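Local coordinates for protein glutathione transferase o1 (Bombyx mori, PDB 3RBT) that probably acts as an Omega-class glutathione transferase and may also reduce dehydroascorbate with glutathione, at residues M34-H39 and D232-A237. Sequence-based numbering, arbitrary orientation.
Sequences MNPYGH and DYYKNA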
loop_
_atom_site.group_PDB
_atom_site.type_symbol
_atom_site.label_atom_id
_atom_site.label_comp_id
_atom_site.label_asym_id
_atom_site.label_seq_id
_atom_site.Cartn_x
_atom_site.Cartn_y
_atom_site.Cartn_z
ATOM N N MET A 34 11.923 1.130 -19.950
ATOM C CA MET A 34 12.889 1.141 -18.836
ATOM C C MET A 34 12.304 1.522 -17.463
ATOM O O MET A 34 13.047 1.603 -16.483
ATOM C CB MET A 34 14.106 2.028 -19.150
ATOM C CG MET A 34 14.921 1.608 -20.367
ATOM S SD MET A 34 15.507 -0.102 -20.276
ATOM C CE MET A 34 17.004 0.039 -21.243
ATOM N N ASN A 35 11.000 1.778 -17.387
ATOM C CA ASN A 35 10.374 2.071 -16.083
ATOM C C ASN A 35 10.196 0.778 -15.289
ATOM O O ASN A 35 9.534 -0.147 -15.760
ATOM C CB ASN A 35 9.031 2.794 -16.234
ATOM C CG ASN A 35 8.359 3.070 -14.892
ATOM O OD1 ASN A 35 7.478 2.316 -14.461
ATOM N ND2 ASN A 35 8.775 4.146 -14.225
ATOM N N PRO A 36 10.800 0.713 -14.094
ATOM C CA PRO A 36 10.781 -0.490 -13.246
ATOM C C PRO A 36 9.390 -0.873 -12.704
ATOM O O PRO A 36 9.143 -2.050 -12.465
ATOM C CB PRO A 36 11.718 -0.117 -12.090
ATOM C CG PRO A 36 11.643 1.400 -12.008
ATOM C CD PRO A 36 11.535 1.827 -13.459
ATOM N N TYR A 37 8.503 0.103 -12.500
ATOM C CA TYR A 37 7.120 -0.178 -12.077
ATOM C C TYR A 37 6.335 -0.890 -13.178
ATOM O O TYR A 37 5.529 -1.795 -12.899
ATOM C CB TYR A 37 6.409 1.100 -11.634
ATOM C CG TYR A 37 6.982 1.696 -10.355
ATOM C CD1 TYR A 37 6.656 1.162 -9.103
ATOM C CD2 TYR A 37 7.880 2.770 -10.408
ATOM C CE1 TYR A 37 7.197 1.704 -7.918
ATOM C CE2 TYR A 37 8.416 3.324 -9.235
ATOM C CZ TYR A 37 8.072 2.784 -8.001
ATOM O OH TYR A 37 8.611 3.325 -6.863
ATOM N N GLY A 38 6.597 -0.506 -14.431
ATOM C CA GLY A 38 6.076 -1.232 -15.584
ATOM C C GLY A 38 6.722 -2.600 -15.743
ATOM O O GLY A 38 6.051 -3.562 -16.091
ATOM N N HIS A 39 8.029 -2.678 -15.497
ATOM C CA HIS A 39 8.787 -3.944 -15.534
ATOM C C HIS A 39 8.136 -4.977 -14.599
ATOM O O HIS A 39 7.909 -6.129 -14.988
ATOM C CB HIS A 39 10.243 -3.685 -15.133
ATOM C CG HIS A 39 11.182 -4.826 -15.405
ATOM N ND1 HIS A 39 12.551 -4.696 -15.291
ATOM C CD2 HIS A 39 10.957 -6.106 -15.794
ATOM C CE1 HIS A 39 13.126 -5.852 -15.576
ATOM N NE2 HIS A 39 12.181 -6.721 -15.890
ATOM N N ASP A 232 24.211 2.513 -19.775
ATOM C CA ASP A 232 24.106 3.472 -20.864
ATOM C C ASP A 232 22.772 4.221 -20.848
ATOM O O ASP A 232 22.734 5.419 -21.135
ATOM C CB ASP A 232 24.368 2.787 -22.210
ATOM C CG ASP A 232 25.842 2.487 -22.419
ATOM O OD1 ASP A 232 26.668 3.277 -21.922
ATOM O OD2 ASP A 232 26.176 1.472 -23.065
ATOM N N TYR A 233 21.690 3.525 -20.491
ATOM C CA TYR A 233 20.390 4.179 -20.340
ATOM C C TYR A 233 20.352 5.201 -19.204
ATOM O O TYR A 233 19.951 6.348 -19.412
ATOM C CB TYR A 233 19.239 3.184 -20.132
ATOM C CG TYR A 233 17.956 3.933 -19.819
ATOM C CD1 TYR A 233 17.519 4.101 -18.501
ATOM C CD2 TYR A 233 17.216 4.533 -20.839
ATOM C CE1 TYR A 233 16.358 4.826 -18.210
ATOM C CE2 TYR A 233 16.053 5.252 -20.560
ATOM C CZ TYR A 233 15.636 5.395 -19.247
ATOM O OH TYR A 233 14.497 6.106 -18.981
ATOM N N TYR A 234 20.735 4.776 -18.002
ATOM C CA TYR A 234 20.618 5.650 -16.840
ATOM C C TYR A 234 21.587 6.837 -16.842
ATOM O O TYR A 234 21.236 7.907 -16.346
ATOM C CB TYR A 234 20.639 4.855 -15.522
ATOM C CG TYR A 234 19.291 4.200 -15.245
ATOM C CD1 TYR A 234 19.128 2.821 -15.320
ATOM C CD2 TYR A 234 18.174 4.978 -14.938
ATOM C CE1 TYR A 234 17.880 2.228 -15.083
ATOM C CE2 TYR A 234 16.927 4.405 -14.704
ATOM C CZ TYR A 234 16.783 3.034 -14.780
ATOM O OH TYR A 234 15.551 2.484 -14.550
ATOM N N LYS A 235 22.781 6.673 -17.411
ATOM C CA LYS A 235 23.716 7.801 -17.485
ATOM C C LYS A 235 23.117 8.960 -18.296
ATOM O O LYS A 235 23.205 10.112 -17.887
ATOM C CB LYS A 235 25.104 7.387 -18.001
ATOM C CG LYS A 235 25.172 6.926 -19.450
ATOM C CD LYS A 235 26.502 7.319 -20.108
ATOM C CE LYS A 235 27.657 6.385 -19.750
ATOM N NZ LYS A 235 28.921 6.838 -20.423
ATOM N N ASN A 236 22.458 8.636 -19.409
ATOM C CA ASN A 236 21.835 9.639 -20.272
ATOM C C ASN A 236 20.472 10.149 -19.807
ATOM O O ASN A 236 20.205 11.347 -19.872
ATOM C CB ASN A 236 21.739 9.122 -21.712
ATOM C CG ASN A 236 23.072 9.160 -22.430
ATOM O OD1 ASN A 236 23.799 10.163 -22.372
ATOM N ND2 ASN A 236 23.405 8.071 -23.119
ATOM N N ALA A 237 19.611 9.244 -19.350
ATOM C CA ALA A 237 18.242 9.616 -18.983
ATOM C C ALA A 237 18.098 9.961 -17.511
ATOM O O ALA A 237 17.147 10.648 -17.124
ATOM C CB ALA A 237 17.262 8.514 -19.361
HETATM O O HOH W 1 13.751 4.307 -15.632
#
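At the loop that leads from the first strand of the thioredoxin-like domain into helix 36-47, Met34 lays its side chain over the ring of Tyr233 from helix 227-237, near the C-terminal end of the chain. Met34 CG stands 3.7 Å from the centroid of the Tyr233 ring and 9° off its normal, a CH-pi contact over the middle of the face, while CB of Met34 touches the same face nearer the hydroxyl end, 3.7 Å from Tyr233 CZ. With CG anti to the carbonyl carbon (chi1 -61°), the methionine chain, bent at chi2, runs from the hydroxyl end of the ring towards its root, and its CE comes to lie near Tyr233 CB. The sulfur adds a more distant Met-aromatic contact above the ring. Ala237 CB, one turn further along the helix, packs on the opposite face of Tyr233, towards its rim, and the phenol is thus held between an alanine methyl and the methionine chain.

In the glutathione transferase fold this joins the last helix of the chain to the loop just before the first helix of the thioredoxin-like domain. The N-terminal end of that first helix is capped by Asn35, whose OD1 accepts from Gly38 N at 3.0 Å; the amide ND2 of Asn35 is bound by the carbonyls of Ser241 and Gly243, which follow helix 227-237. Tyr234 supplies the polar link of the interface: one water donates to Met34 O at 2.9 Å and lies 2.8 Å from Tyr234 OH, bridging the two segments. Arg185 of helix 174-186 joins the same network, hydrogen-bonding Tyr234 OH through NE, Met34 O through NH2 and His39 ND1 through NH1. Beside the water bridge, the hydroxyl of Tyr234 also approaches the ring of Pro36, 4.2 Å from its CD.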